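Local coordinates for protein monovalent Na+/H+ antiporter subunit D (Dietzia sp. DQ12-45-1b, PDB 7D3U) that forms a membrane subunit of the bacterial Mrp complex, a sodium/proton antiporter, and is related to the antiporter-like membrane subunits of respiratory complex I, at residues V369-F374 against I425-F430; A294-I299 against P353-G357; A96-A101 against A529-P533; T365-V369 against P522-I526. All coordinates share one frame; numbering follows the deposited sequence.

The first segment from the N terminus, 96-101 on helix 80-101, finds its partner only at 529-533 on helix 528-546, so interaction 3 closes a loop that holds the other three. Within it, interaction 2 comes first, joining the start of helix 296-316 to the loop after helix 320-350. Helix 367-380 then enters interactions 4 and 1 in turn, with V369 common to both. Interaction 1 closes first, on helix 405-430, and is nested within interaction 4, which closes on the loop before helix 528-546. Interaction 2 is in series with both, yet touches interaction 1 through I425 and I429; A531 links interaction 3 to interactions 1 and 4.

Interaction 1. Residues V369-F374 against I425-F430. With LMT (dodecyl-beta-D-maltoside), chain Q.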
loop_
_atom_site.group_PDB
_atom_site.type_symbol
_atom_site.label_atom_id
_atom_site.label_comp_id
_atom_site.label_asym_id
_atom_site.label_seq_id
_atom_site.Cartn_x
_atom_site.Cartn_y
_atom_site.Cartn_z
ATOM N N VAL A 369 -8.904 -10.148 22.069
ATOM C CA VAL A 369 -8.229 -9.265 21.125
ATOM C C VAL A 369 -6.917 -8.763 21.707
ATOM O O VAL A 369 -5.963 -8.515 20.966
ATOM C CB VAL A 369 -9.157 -8.105 20.717
ATOM C CG1 VAL A 369 -9.592 -7.318 21.932
ATOM C CG2 VAL A 369 -8.481 -7.201 19.702
ATOM N N ALA A 370 -6.828 -8.635 23.031
ATOM C CA ALA A 370 -5.570 -8.221 23.643
ATOM C C ALA A 370 -4.480 -9.259 23.418
ATOM O O ALA A 370 -3.342 -8.913 23.085
ATOM C CB ALA A 370 -5.768 -7.967 25.135
ATOM N N VAL A 371 -4.812 -10.539 23.592
ATOM C CA VAL A 371 -3.855 -11.609 23.317
ATOM C C VAL A 371 -3.498 -11.627 21.837
ATOM O O VAL A 371 -2.321 -11.710 21.460
ATOM C CB VAL A 371 -4.424 -12.963 23.773
ATOM C CG1 VAL A 371 -3.594 -14.100 23.214
ATOM C CG2 VAL A 371 -4.479 -13.027 25.283
ATOM N N ALA A 372 -4.517 -11.559 20.976
ATOM C CA ALA A 372 -4.274 -11.592 19.539
ATOM C C ALA A 372 -3.416 -10.421 19.087
ATOM O O ALA A 372 -2.687 -10.533 18.096
ATOM C CB ALA A 372 -5.601 -11.596 18.782
ATOM N N PHE A 373 -3.483 -9.296 19.796
ATOM C CA PHE A 373 -2.661 -8.153 19.429
ATOM C C PHE A 373 -1.255 -8.270 19.991
ATOM O O PHE A 373 -0.290 -7.940 19.302
ATOM C CB PHE A 373 -3.298 -6.849 19.905
ATOM C CG PHE A 373 -2.369 -5.671 19.839
ATOM C CD1 PHE A 373 -2.243 -4.940 18.675
ATOM C CD2 PHE A 373 -1.620 -5.296 20.941
ATOM C CE1 PHE A 373 -1.387 -3.864 18.609
ATOM C CE2 PHE A 373 -0.762 -4.223 20.877
ATOM C CZ PHE A 373 -0.646 -3.508 19.711
ATOM N N PHE A 374 -1.112 -8.704 21.244
ATOM C CA PHE A 374 0.218 -8.734 21.840
ATOM C C PHE A 374 1.081 -9.815 21.208
ATOM O O PHE A 374 2.289 -9.622 21.027
ATOM C CB PHE A 374 0.139 -8.940 23.347
ATOM C CG PHE A 374 1.393 -8.548 24.066
ATOM C CD1 PHE A 374 1.654 -7.222 24.353
ATOM C CD2 PHE A 374 2.328 -9.499 24.424
ATOM C CE1 PHE A 374 2.809 -6.855 25.005
ATOM C CE2 PHE A 374 3.486 -9.136 25.072
ATOM C CZ PHE A 374 3.726 -7.813 25.365
ATOM N N ILE A 425 1.282 1.616 21.703
ATOM C CA ILE A 425 -0.092 1.193 21.431
ATOM C C ILE A 425 -0.637 0.379 22.599
ATOM O O ILE A 425 -1.741 0.630 23.100
ATOM C CB ILE A 425 -0.166 0.395 20.118
ATOM C CG1 ILE A 425 0.156 1.287 18.926
ATOM C CG2 ILE A 425 -1.550 -0.187 19.943
ATOM C CD1 ILE A 425 0.048 0.572 17.607
ATOM N N TRP A 426 0.135 -0.617 23.043
ATOM C CA TRP A 426 -0.288 -1.491 24.132
ATOM C C TRP A 426 -0.566 -0.713 25.411
ATOM O O TRP A 426 -1.429 -1.107 26.202
ATOM C CB TRP A 426 0.791 -2.552 24.364
ATOM C CG TRP A 426 0.570 -3.464 25.527
ATOM C CD1 TRP A 426 1.214 -3.424 26.727
ATOM C CD2 TRP A 426 -0.326 -4.578 25.591
ATOM N NE1 TRP A 426 0.762 -4.432 27.541
ATOM C CE2 TRP A 426 -0.184 -5.154 26.866
ATOM C CE3 TRP A 426 -1.243 -5.136 24.698
ATOM C CZ2 TRP A 426 -0.923 -6.261 27.269
ATOM C CZ3 TRP A 426 -1.973 -6.234 25.100
ATOM C CH2 TRP A 426 -1.810 -6.785 26.373
ATOM N N THR A 427 0.142 0.395 25.626
ATOM C CA THR A 427 -0.044 1.189 26.832
ATOM C C THR A 427 -1.197 2.173 26.682
ATOM O O THR A 427 -1.930 2.425 27.645
ATOM C CB THR A 427 1.248 1.935 27.164
ATOM O OG1 THR A 427 2.319 0.993 27.295
ATOM C CG2 THR A 427 1.107 2.705 28.463
ATOM N N GLY A 428 -1.381 2.731 25.487
ATOM C CA GLY A 428 -2.434 3.702 25.282
ATOM C C GLY A 428 -3.796 3.126 24.986
ATOM O O GLY A 428 -4.778 3.872 24.996
ATOM N N ILE A 429 -3.890 1.824 24.719
ATOM C CA ILE A 429 -5.160 1.175 24.422
ATOM C C ILE A 429 -5.490 0.088 25.438
ATOM O O ILE A 429 -6.613 0.017 25.945
ATOM C CB ILE A 429 -5.178 0.603 22.988
ATOM C CG1 ILE A 429 -5.214 1.734 21.965
ATOM C CG2 ILE A 429 -6.368 -0.312 22.791
ATOM C CD1 ILE A 429 -5.393 1.257 20.547
ATOM N N PHE A 430 -4.517 -0.763 25.759
ATOM C CA PHE A 430 -4.807 -1.978 26.509
ATOM C C PHE A 430 -4.484 -1.885 27.992
ATOM O O PHE A 430 -5.229 -2.437 28.806
ATOM C CB PHE A 430 -4.046 -3.160 25.905
ATOM C CG PHE A 430 -4.511 -3.533 24.529
ATOM C CD1 PHE A 430 -3.939 -2.956 23.412
ATOM C CD2 PHE A 430 -5.528 -4.448 24.353
ATOM C CE1 PHE A 430 -4.367 -3.293 22.149
ATOM C CE2 PHE A 430 -5.959 -4.786 23.089
ATOM C CZ PHE A 430 -5.377 -4.209 21.989
HETATM C C1 LMT Q . 1.569 -13.353 24.784
HETATM C C2 LMT Q . 0.225 -13.214 25.431
HETATM C C3 LMT Q . -0.169 -11.840 25.857
HETATM C C4 LMT Q . -1.199 -11.987 26.944
HETATM C C5 LMT Q . -1.868 -10.682 27.200
HETATM C C6 LMT Q . -2.569 -10.655 28.515
HETATM C C7 LMT Q . -3.568 -9.537 28.530
HETATM C C8 LMT Q . -3.972 -9.262 29.936
HETATM C C9 LMT Q . -2.944 -8.541 30.745
HETATM C C10 LMT Q . -3.596 -8.137 32.037
HETATM C C11 LMT Q . -2.838 -7.040 32.712
HETATM C C12 LMT Q . -3.524 -6.582 33.955
#
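An antiparallel pair of membrane helices, 367-380 and 405-430, is joined here by an aromatic cluster of F373, F374, W426 and F430. The segment axes run at 170° to each other and approach to 11.8 Å, a spacing filled by rings. With CG of W426 anti to its backbone N (chi1 175°), the indole reaches across to helix 367-380. F374 meets it in an edge-to-face pair: CD1 of F374 comes in over the middle of the indole face, 3.5 Å from CD2 of W426, and the planes are inclined at 55°. CB of F430 lies over the opposite face, toward its rim. The indole edge is lined by the A370 carbonyl, whose O lies 3.6 Å from CZ3 of W426, and by CD2 of F373. F430 lies over one face of F373, CE1 of F430 being 3.6 Å from CD2 of F373, but the near-parallel rings are slid so far that they barely overlap. CD2 of F430 also reaches CB of A370 at 3.6 Å, and CG2 of I425 packs on CZ of F373 at 3.4 Å. An alanine in place of W426 would probably leave the edge of F374 without its aromatic face and open a gap between F374 and F430. At the outer rim, CH2 of W426 meets C7 of the dodecyl maltoside chain at 3.9 Å, while F140 of subunit A adds a further edge-to-face contact to F374. Aromatic and apolar packing between antiparallel helices, as here, is characteristic of the helix bundle of polytopic membrane proteins.

Interaction 2. Residues A294-I299 against P353-G357; sequences AAPRSI and PRRLG
L356 turns CG anti to its own carbonyl carbon (chi1 -70°), which sets the branch point over the A294 carbonyl and spreads the two methyls toward helix 296-316. R355 starts out the same way but bends at both chi2 and chi3, curling its guanidinium back until one face lies against A294, with CB of A294 3.4 Å from NH1 of R355. The contact has a single hydrogen bond across it: the amide N of L356 donates to O of A294 at 3.1 Å, and the bond is bent. CG of L356 touches the same oxygen at 3.4 Å, partly covering the bond. Farther out, the leucine forks: CD2 meets CB of P296 at 3.9 Å, and CD1 meets CD1 of I299, also at 3.9 Å. P296 opens helix 296-316 just after the N-cap residue A295, and its CD faces the carbonyl O of R354. Loss of the isobutyl group of L356, as with an alanine here, is likely to open a gap where its methyls pack against P296 and I299 and to uncover the A294 carbonyl. I429 of helix 405-430 packs on both P296 and L356. Among the charged ends, R354 bonds to the Y351 carbonyl, and R355 has a long, weak ion pair with E112 of subunit C. One backbone bond, partly covered by the L356 side chain, thus joins the loop after helix 320-350 to the beginning of helix 296-316, while R354 ties that loop to D438 by a salt bridge and backbone bonds from P353 and G357 link it to subunit C.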
loop_
_atom_site.group_PDB
_atom_site.type_symbol
_atom_site.label_atom_id
_atom_site.label_comp_id
_atom_site.label_asym_id
_atom_site.label_seq_id
_atom_site.Cartn_x
_atom_site.Cartn_y
_atom_site.Cartn_z
ATOM N N ALA A 294 0.237 9.078 16.360
ATOM C CA ALA A 294 -0.579 9.057 17.564
ATOM C C ALA A 294 -1.876 8.278 17.407
ATOM O O ALA A 294 -2.637 8.190 18.374
ATOM C CB ALA A 294 -0.901 10.490 18.016
ATOM N N ALA A 295 -2.155 7.716 16.234
ATOM C CA ALA A 295 -3.342 6.913 16.003
ATOM C C ALA A 295 -2.976 5.435 15.922
ATOM O O ALA A 295 -1.894 5.084 15.445
ATOM C CB ALA A 295 -4.051 7.333 14.710
ATOM N N PRO A 296 -3.854 4.543 16.386
ATOM C CA PRO A 296 -3.496 3.113 16.386
ATOM C C PRO A 296 -3.332 2.530 14.994
ATOM O O PRO A 296 -2.338 1.843 14.729
ATOM C CB PRO A 296 -4.659 2.467 17.151
ATOM C CG PRO A 296 -5.790 3.417 16.994
ATOM C CD PRO A 296 -5.179 4.781 16.976
ATOM N N ARG A 297 -4.279 2.782 14.093
ATOM C CA ARG A 297 -4.184 2.225 12.751
ATOM C C ARG A 297 -3.293 3.044 11.831
ATOM O O ARG A 297 -2.938 2.559 10.752
ATOM C CB ARG A 297 -5.574 2.088 12.130
ATOM C CG ARG A 297 -5.715 0.868 11.239
ATOM C CD ARG A 297 -7.147 0.384 11.179
ATOM N NE ARG A 297 -8.090 1.495 11.129
ATOM C CZ ARG A 297 -8.431 2.133 10.016
ATOM N NH1 ARG A 297 -7.904 1.772 8.855
ATOM N NH2 ARG A 297 -9.297 3.135 10.065
ATOM N N SER A 298 -2.924 4.261 12.221
ATOM C CA SER A 298 -1.956 5.033 11.457
ATOM C C SER A 298 -0.522 4.679 11.812
ATOM O O SER A 298 0.388 4.976 11.032
ATOM C CB SER A 298 -2.176 6.530 11.676
ATOM O OG SER A 298 -0.957 7.239 11.568
ATOM N N ILE A 299 -0.305 4.059 12.972
ATOM C CA ILE A 299 1.018 3.551 13.314
ATOM C C ILE A 299 1.348 2.328 12.469
ATOM O O ILE A 299 2.471 2.183 11.969
ATOM C CB ILE A 299 1.081 3.235 14.819
ATOM C CG1 ILE A 299 1.343 4.507 15.623
ATOM C CG2 ILE A 299 2.133 2.187 15.102
ATOM C CD1 ILE A 299 1.291 4.303 17.114
ATOM N N PRO A 353 -12.973 4.790 15.844
ATOM C CA PRO A 353 -11.598 5.266 15.638
ATOM C C PRO A 353 -11.277 6.417 16.579
ATOM O O PRO A 353 -11.884 7.486 16.499
ATOM C CB PRO A 353 -11.594 5.718 14.170
ATOM C CG PRO A 353 -12.880 5.205 13.582
ATOM C CD PRO A 353 -13.844 5.123 14.710
ATOM N N ARG A 354 -10.315 6.195 17.470
ATOM C CA ARG A 354 -9.871 7.198 18.424
ATOM C C ARG A 354 -8.352 7.266 18.408
ATOM O O ARG A 354 -7.682 6.466 17.755
ATOM C CB ARG A 354 -10.372 6.889 19.840
ATOM C CG ARG A 354 -11.861 6.633 19.927
ATOM C CD ARG A 354 -12.238 6.013 21.255
ATOM N NE ARG A 354 -13.665 5.720 21.334
ATOM C CZ ARG A 354 -14.589 6.608 21.681
ATOM N NH1 ARG A 354 -14.239 7.850 21.979
ATOM N NH2 ARG A 354 -15.864 6.253 21.725
ATOM N N ARG A 355 -7.810 8.237 19.135
ATOM C CA ARG A 355 -6.366 8.377 19.266
ATOM C C ARG A 355 -5.856 7.376 20.299
ATOM O O ARG A 355 -6.593 6.514 20.786
ATOM C CB ARG A 355 -6.004 9.810 19.643
ATOM C CG ARG A 355 -6.491 10.854 18.661
ATOM C CD ARG A 355 -5.345 11.731 18.199
ATOM N NE ARG A 355 -4.584 12.261 19.326
ATOM C CZ ARG A 355 -3.457 12.954 19.204
ATOM N NH1 ARG A 355 -2.956 13.202 18.002
ATOM N NH2 ARG A 355 -2.828 13.398 20.285
ATOM N N LEU A 356 -4.577 7.475 20.646
ATOM C CA LEU A 356 -3.997 6.655 21.701
ATOM C C LEU A 356 -4.171 7.377 23.030
ATOM O O LEU A 356 -3.699 8.507 23.195
ATOM C CB LEU A 356 -2.521 6.374 21.429
ATOM C CG LEU A 356 -2.201 5.432 20.271
ATOM C CD1 LEU A 356 -0.757 4.978 20.347
ATOM C CD2 LEU A 356 -3.134 4.242 20.276
ATOM N N GLY A 357 -4.848 6.728 23.972
ATOM C CA GLY A 357 -5.143 7.304 25.264
ATOM C C GLY A 357 -6.611 7.569 25.502
ATOM O O GLY A 357 -7.021 7.707 26.662
#

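Interaction 3. Residues A96-A101 against A529-P533; sequences AFAVAA and ALAAP. With LMT (dodecyl-beta-D-maltoside), chain J; LMT (dodecyl-beta-D-maltoside), chain H.
F97 leaves helix 80-101 with a chi1 of 172°, which swings the ring away from the backbone N, on the side of the carbonyl carbon, and along the flank of helix 528-546. Its CB sits against the ring of P533, 3.6 Å from CG of that proline, and CG of F97 lies near the same atom. Next along the ring, CD1 of F97 brings its edge to CG of P533 and to the carbonyl O of L530, the latter 3.6 Å away, both close to the ring plane. CE1 of F97 then meets CD2 of L530 at 3.5 Å, and CZ, the tip, is 4.0 Å from CD2 of L530. L342 and A346 of helix 320-350 pack on the ring as well. The two helices are transmembrane and antiparallel, their segment axes at 161° and 8.5 Å apart, consistent with the small A100 and A529 side chains at the interface. A100 points at the other helix, where its CB lies 3.8 Å from CB of A529 and also touches the A529 carbonyl. The proline ring leaves P533 without an amide proton for the turn before it, and helix 528-546 is kinked at this point. One turn toward its N terminus, CD2 of L530 fits into the angle between F97 and A101, 3.6 Å from the backbone N of A101. Dodecyl maltoside chains run along what is probably the lipid-facing side, one touching A96, A100 and A529, and the other touching A532 and P533.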
loop_
_atom_site.group_PDB
_atom_site.type_symbol
_atom_site.label_atom_id
_atom_site.label_comp_id
_atom_site.label_asym_id
_atom_site.label_seq_id
_atom_site.Cartn_x
_atom_site.Cartn_y
_atom_site.Cartn_z
ATOM N N ALA A 96 -13.779 -13.260 6.627
ATOM C CA ALA A 96 -14.478 -13.731 7.817
ATOM C C ALA A 96 -14.553 -12.649 8.885
ATOM O O ALA A 96 -15.474 -12.656 9.708
ATOM C CB ALA A 96 -13.795 -14.978 8.373
ATOM N N PHE A 97 -13.595 -11.724 8.892
ATOM C CA PHE A 97 -13.674 -10.581 9.794
ATOM C C PHE A 97 -14.675 -9.550 9.295
ATOM O O PHE A 97 -15.407 -8.957 10.093
ATOM C CB PHE A 97 -12.295 -9.944 9.959
ATOM C CG PHE A 97 -12.309 -8.646 10.718
ATOM C CD1 PHE A 97 -12.176 -8.633 12.092
ATOM C CD2 PHE A 97 -12.426 -7.438 10.054
ATOM C CE1 PHE A 97 -12.180 -7.443 12.789
ATOM C CE2 PHE A 97 -12.432 -6.247 10.748
ATOM C CZ PHE A 97 -12.308 -6.251 12.116
ATOM N N ALA A 98 -14.709 -9.312 7.983
ATOM C CA ALA A 98 -15.634 -8.331 7.431
ATOM C C ALA A 98 -17.079 -8.783 7.570
ATOM O O ALA A 98 -17.977 -7.943 7.677
ATOM C CB ALA A 98 -15.306 -8.063 5.966
ATOM N N VAL A 99 -17.323 -10.093 7.568
ATOM C CA VAL A 99 -18.686 -10.580 7.754
ATOM C C VAL A 99 -19.190 -10.232 9.149
ATOM O O VAL A 99 -20.353 -9.852 9.328
ATOM C CB VAL A 99 -18.756 -12.092 7.485
ATOM C CG1 VAL A 99 -20.018 -12.685 8.083
ATOM C CG2 VAL A 99 -18.715 -12.349 6.000
ATOM N N ALA A 100 -18.324 -10.334 10.156
ATOM C CA ALA A 100 -18.732 -10.025 11.521
ATOM C C ALA A 100 -18.715 -8.530 11.803
ATOM O O ALA A 100 -19.527 -8.047 12.599
ATOM C CB ALA A 100 -17.833 -10.755 12.515
ATOM N N ALA A 101 -17.805 -7.787 11.171
ATOM C CA ALA A 101 -17.668 -6.363 11.456
ATOM C C ALA A 101 -18.910 -5.590 11.038
ATOM O O ALA A 101 -19.415 -4.751 11.792
ATOM C CB ALA A 101 -16.430 -5.805 10.756
ATOM N N ALA A 529 -16.742 -13.508 17.291
ATOM C CA ALA A 529 -16.672 -13.478 15.836
ATOM C C ALA A 529 -15.771 -12.368 15.314
ATOM O O ALA A 529 -15.301 -12.455 14.175
ATOM C CB ALA A 529 -18.074 -13.325 15.246
ATOM N N LEU A 530 -15.521 -11.331 16.110
ATOM C CA LEU A 530 -14.661 -10.238 15.678
ATOM C C LEU A 530 -13.213 -10.424 16.103
ATOM O O LEU A 530 -12.305 -10.003 15.377
ATOM C CB LEU A 530 -15.181 -8.908 16.227
ATOM C CG LEU A 530 -16.109 -8.119 15.308
ATOM C CD1 LEU A 530 -16.465 -6.785 15.930
ATOM C CD2 LEU A 530 -15.461 -7.922 13.955
ATOM N N ALA A 531 -12.973 -11.040 17.256
ATOM C CA ALA A 531 -11.622 -11.281 17.739
ATOM C C ALA A 531 -11.077 -12.640 17.324
ATOM O O ALA A 531 -9.914 -12.936 17.610
ATOM C CB ALA A 531 -11.578 -11.157 19.264
ATOM N N ALA A 532 -11.880 -13.468 16.663
ATOM C CA ALA A 532 -11.441 -14.788 16.229
ATOM C C ALA A 532 -10.564 -14.734 14.980
ATOM O O ALA A 532 -9.570 -15.465 14.913
ATOM C CB ALA A 532 -12.648 -15.700 15.995
ATOM N N PRO A 533 -10.886 -13.926 13.962
ATOM C CA PRO A 533 -9.960 -13.825 12.821
ATOM C C PRO A 533 -8.618 -13.223 13.186
ATOM O O PRO A 533 -7.599 -13.603 12.599
ATOM C CB PRO A 533 -10.723 -12.943 11.824
ATOM C CG PRO A 533 -11.728 -12.229 12.640
ATOM C CD PRO A 533 -12.140 -13.206 13.680
HETATM C C1 LMT J . -22.888 -11.491 12.646
HETATM C C2 LMT J . -22.352 -12.873 12.859
HETATM C C3 LMT J . -20.885 -13.055 12.650
HETATM C C4 LMT J . -20.646 -14.516 12.376
HETATM C C5 LMT J . -19.293 -14.718 11.783
HETATM C C6 LMT J . -19.246 -15.927 10.912
HETATM C C7 LMT J . -17.958 -15.959 10.145
HETATM C C8 LMT J . -17.951 -17.175 9.284
HETATM C C9 LMT J . -16.668 -17.411 8.558
HETATM C C10 LMT J . -16.674 -18.843 8.104
HETATM C C11 LMT J . -15.407 -19.202 7.395
HETATM C C12 LMT J . -14.223 -19.124 8.298
HETATM C C1 LMT H . -20.894 -15.783 17.582
HETATM C C2 LMT H . -20.339 -16.775 16.606
HETATM C C3 LMT H . -18.920 -17.189 16.817
HETATM C C4 LMT H . -18.455 -17.882 15.565
HETATM C C5 LMT H . -16.965 -17.885 15.495
HETATM C C6 LMT H . -16.477 -18.084 14.099
HETATM C C7 LMT H . -15.067 -17.592 13.969
HETATM C C8 LMT H . -14.809 -17.260 12.541
HETATM C C9 LMT H . -13.468 -16.663 12.276
HETATM C C10 LMT H . -12.665 -17.682 11.518
HETATM C C11 LMT H . -11.278 -17.194 11.249
HETATM C C12 LMT H . -10.623 -17.963 10.151
#

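Interaction 4. Residues T365-V369 against P522-I526. With LMT (dodecyl-beta-D-maltoside), chain K.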
loop_
_atom_site.group_PDB
_atom_site.type_symbol
_atom_site.label_atom_id
_atom_site.label_comp_id
_atom_site.label_asym_id
_atom_site.label_seq_id
_atom_site.Cartn_x
_atom_site.Cartn_y
_atom_site.Cartn_z
ATOM N N THR A 365 -11.042 -5.932 29.793
ATOM C CA THR A 365 -12.409 -6.188 29.365
ATOM C C THR A 365 -12.482 -7.037 28.107
ATOM O O THR A 365 -13.487 -7.724 27.892
ATOM C CB THR A 365 -13.143 -4.866 29.126
ATOM O OG1 THR A 365 -12.910 -4.427 27.783
ATOM C CG2 THR A 365 -12.645 -3.805 30.086
ATOM N N GLU A 366 -11.451 -7.007 27.266
ATOM C CA GLU A 366 -11.414 -7.785 26.029
ATOM C C GLU A 366 -10.089 -8.530 25.958
ATOM O O GLU A 366 -9.154 -8.097 25.273
ATOM C CB GLU A 366 -11.610 -6.893 24.806
ATOM C CG GLU A 366 -12.737 -5.898 24.943
ATOM C CD GLU A 366 -13.934 -6.283 24.113
ATOM O OE1 GLU A 366 -13.977 -7.444 23.659
ATOM O OE2 GLU A 366 -14.822 -5.430 23.906
ATOM N N PRO A 367 -9.975 -9.664 26.654
ATOM C CA PRO A 367 -8.693 -10.378 26.663
ATOM C C PRO A 367 -8.385 -11.092 25.360
ATOM O O PRO A 367 -7.204 -11.282 25.043
ATOM C CB PRO A 367 -8.857 -11.367 27.823
ATOM C CG PRO A 367 -10.321 -11.602 27.891
ATOM C CD PRO A 367 -10.976 -10.306 27.519
ATOM N N LEU A 368 -9.400 -11.492 24.594
ATOM C CA LEU A 368 -9.152 -12.210 23.347
ATOM C C LEU A 368 -8.383 -11.342 22.359
ATOM O O LEU A 368 -7.322 -11.738 21.857
ATOM C CB LEU A 368 -10.475 -12.672 22.739
ATOM C CG LEU A 368 -10.826 -14.154 22.866
ATOM C CD1 LEU A 368 -9.915 -14.994 21.992
ATOM C CD2 LEU A 368 -10.741 -14.598 24.312
ATOM N N VAL A 369 -8.904 -10.148 22.069
ATOM C CA VAL A 369 -8.229 -9.265 21.125
ATOM C C VAL A 369 -6.917 -8.763 21.707
ATOM O O VAL A 369 -5.963 -8.515 20.966
ATOM C CB VAL A 369 -9.157 -8.105 20.717
ATOM C CG1 VAL A 369 -9.592 -7.318 21.932
ATOM C CG2 VAL A 369 -8.481 -7.201 19.702
ATOM N N PRO A 522 -17.725 -0.075 31.505
ATOM C CA PRO A 522 -16.795 -0.990 30.835
ATOM C C PRO A 522 -17.364 -2.397 30.741
ATOM O O PRO A 522 -17.900 -2.940 31.708
ATOM C CB PRO A 522 -15.550 -0.945 31.727
ATOM C CG PRO A 522 -15.663 0.342 32.473
ATOM C CD PRO A 522 -17.125 0.542 32.699
ATOM N N GLY A 523 -17.239 -2.985 29.558
ATOM C CA GLY A 523 -17.740 -4.320 29.330
ATOM C C GLY A 523 -17.053 -4.962 28.148
ATOM O O GLY A 523 -16.060 -4.450 27.627
ATOM N N ARG A 524 -17.601 -6.098 27.726
ATOM C CA ARG A 524 -17.048 -6.870 26.616
ATOM C C ARG A 524 -17.855 -6.559 25.362
ATOM O O ARG A 524 -18.929 -7.123 25.147
ATOM C CB ARG A 524 -17.068 -8.357 26.940
ATOM C CG ARG A 524 -16.401 -9.238 25.902
ATOM C CD ARG A 524 -16.239 -10.653 26.424
ATOM N NE ARG A 524 -15.350 -11.451 25.587
ATOM C CZ ARG A 524 -15.764 -12.241 24.603
ATOM N NH1 ARG A 524 -17.058 -12.338 24.330
ATOM N NH2 ARG A 524 -14.887 -12.935 23.891
ATOM N N ARG A 525 -17.336 -5.658 24.530
ATOM C CA ARG A 525 -18.007 -5.293 23.289
ATOM C C ARG A 525 -17.643 -6.216 22.135
ATOM O O ARG A 525 -18.520 -6.617 21.364
ATOM C CB ARG A 525 -17.665 -3.852 22.908
ATOM C CG ARG A 525 -18.184 -2.801 23.864
ATOM C CD ARG A 525 -18.139 -1.434 23.215
ATOM N NE ARG A 525 -18.168 -0.357 24.196
ATOM C CZ ARG A 525 -18.103 0.933 23.887
ATOM N NH1 ARG A 525 -18.002 1.310 22.621
ATOM N NH2 ARG A 525 -18.139 1.845 24.846
ATOM N N ILE A 526 -16.365 -6.560 22.003
ATOM C CA ILE A 526 -15.888 -7.352 20.874
ATOM C C ILE A 526 -16.186 -8.819 21.155
ATOM O O ILE A 526 -15.516 -9.454 21.972
ATOM C CB ILE A 526 -14.393 -7.128 20.625
ATOM C CG1 ILE A 526 -14.111 -5.647 20.393
ATOM C CG2 ILE A 526 -13.917 -7.955 19.452
ATOM C CD1 ILE A 526 -12.643 -5.311 20.374
HETATM C C1 LMT K . -12.504 -15.115 28.766
HETATM C C2 LMT K . -11.472 -15.693 27.845
HETATM C C3 LMT K . -10.073 -15.205 28.025
HETATM C C4 LMT K . -9.152 -16.363 27.750
HETATM C C5 LMT K . -8.257 -16.062 26.595
HETATM C C6 LMT K . -7.607 -17.295 26.065
HETATM C C7 LMT K . -6.596 -16.941 25.017
HETATM C C8 LMT K . -5.708 -18.118 24.805
HETATM C C9 LMT K . -5.360 -18.384 23.377
HETATM C C10 LMT K . -3.913 -18.023 23.192
HETATM C C11 LMT K . -3.528 -18.043 21.748
HETATM C C12 LMT K . -2.084 -17.719 21.554
#
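T365 and R524 bring the backbones nearest, their CA atoms 5.4 Å apart, where the irregular segment 522-526 passes the beginning of helix 367-380. The side chain of E366, bent at chi2 (-107°), carries its carboxylate to the backbone of that segment. OE2 of E366 accepts from N of I526 through its syn lone pair, a nearly straight bond of 2.7 Å at 166°. N of R525 makes a second, weak and bent bond to OE2, and the hydroxyl of Y351 a third, so this one oxygen takes three bonds, one of them weak. The aliphatic part of R524 packs beside E366, while its NE stays 4.7 Å from OE1 of E366, too far for a salt bridge, and may favour the negative charge of the carboxylate. One residue before E366, OG1 of T365 donates to O of G523 at 3.2 Å, coming from above the carbonyl plane (38° out of it). CG1 of V369 crosses CD1 of I526 at 4.0 Å, and CD2 of L368 meets C5 of a dodecyl maltoside at 3.7 Å. P367 in the first turn is a common feature of helix starts; before it, at the junction of helices 362-365 and 367-380, the E366 carboxylate accepts backbone N-H groups of the loop leading into helix 528-546.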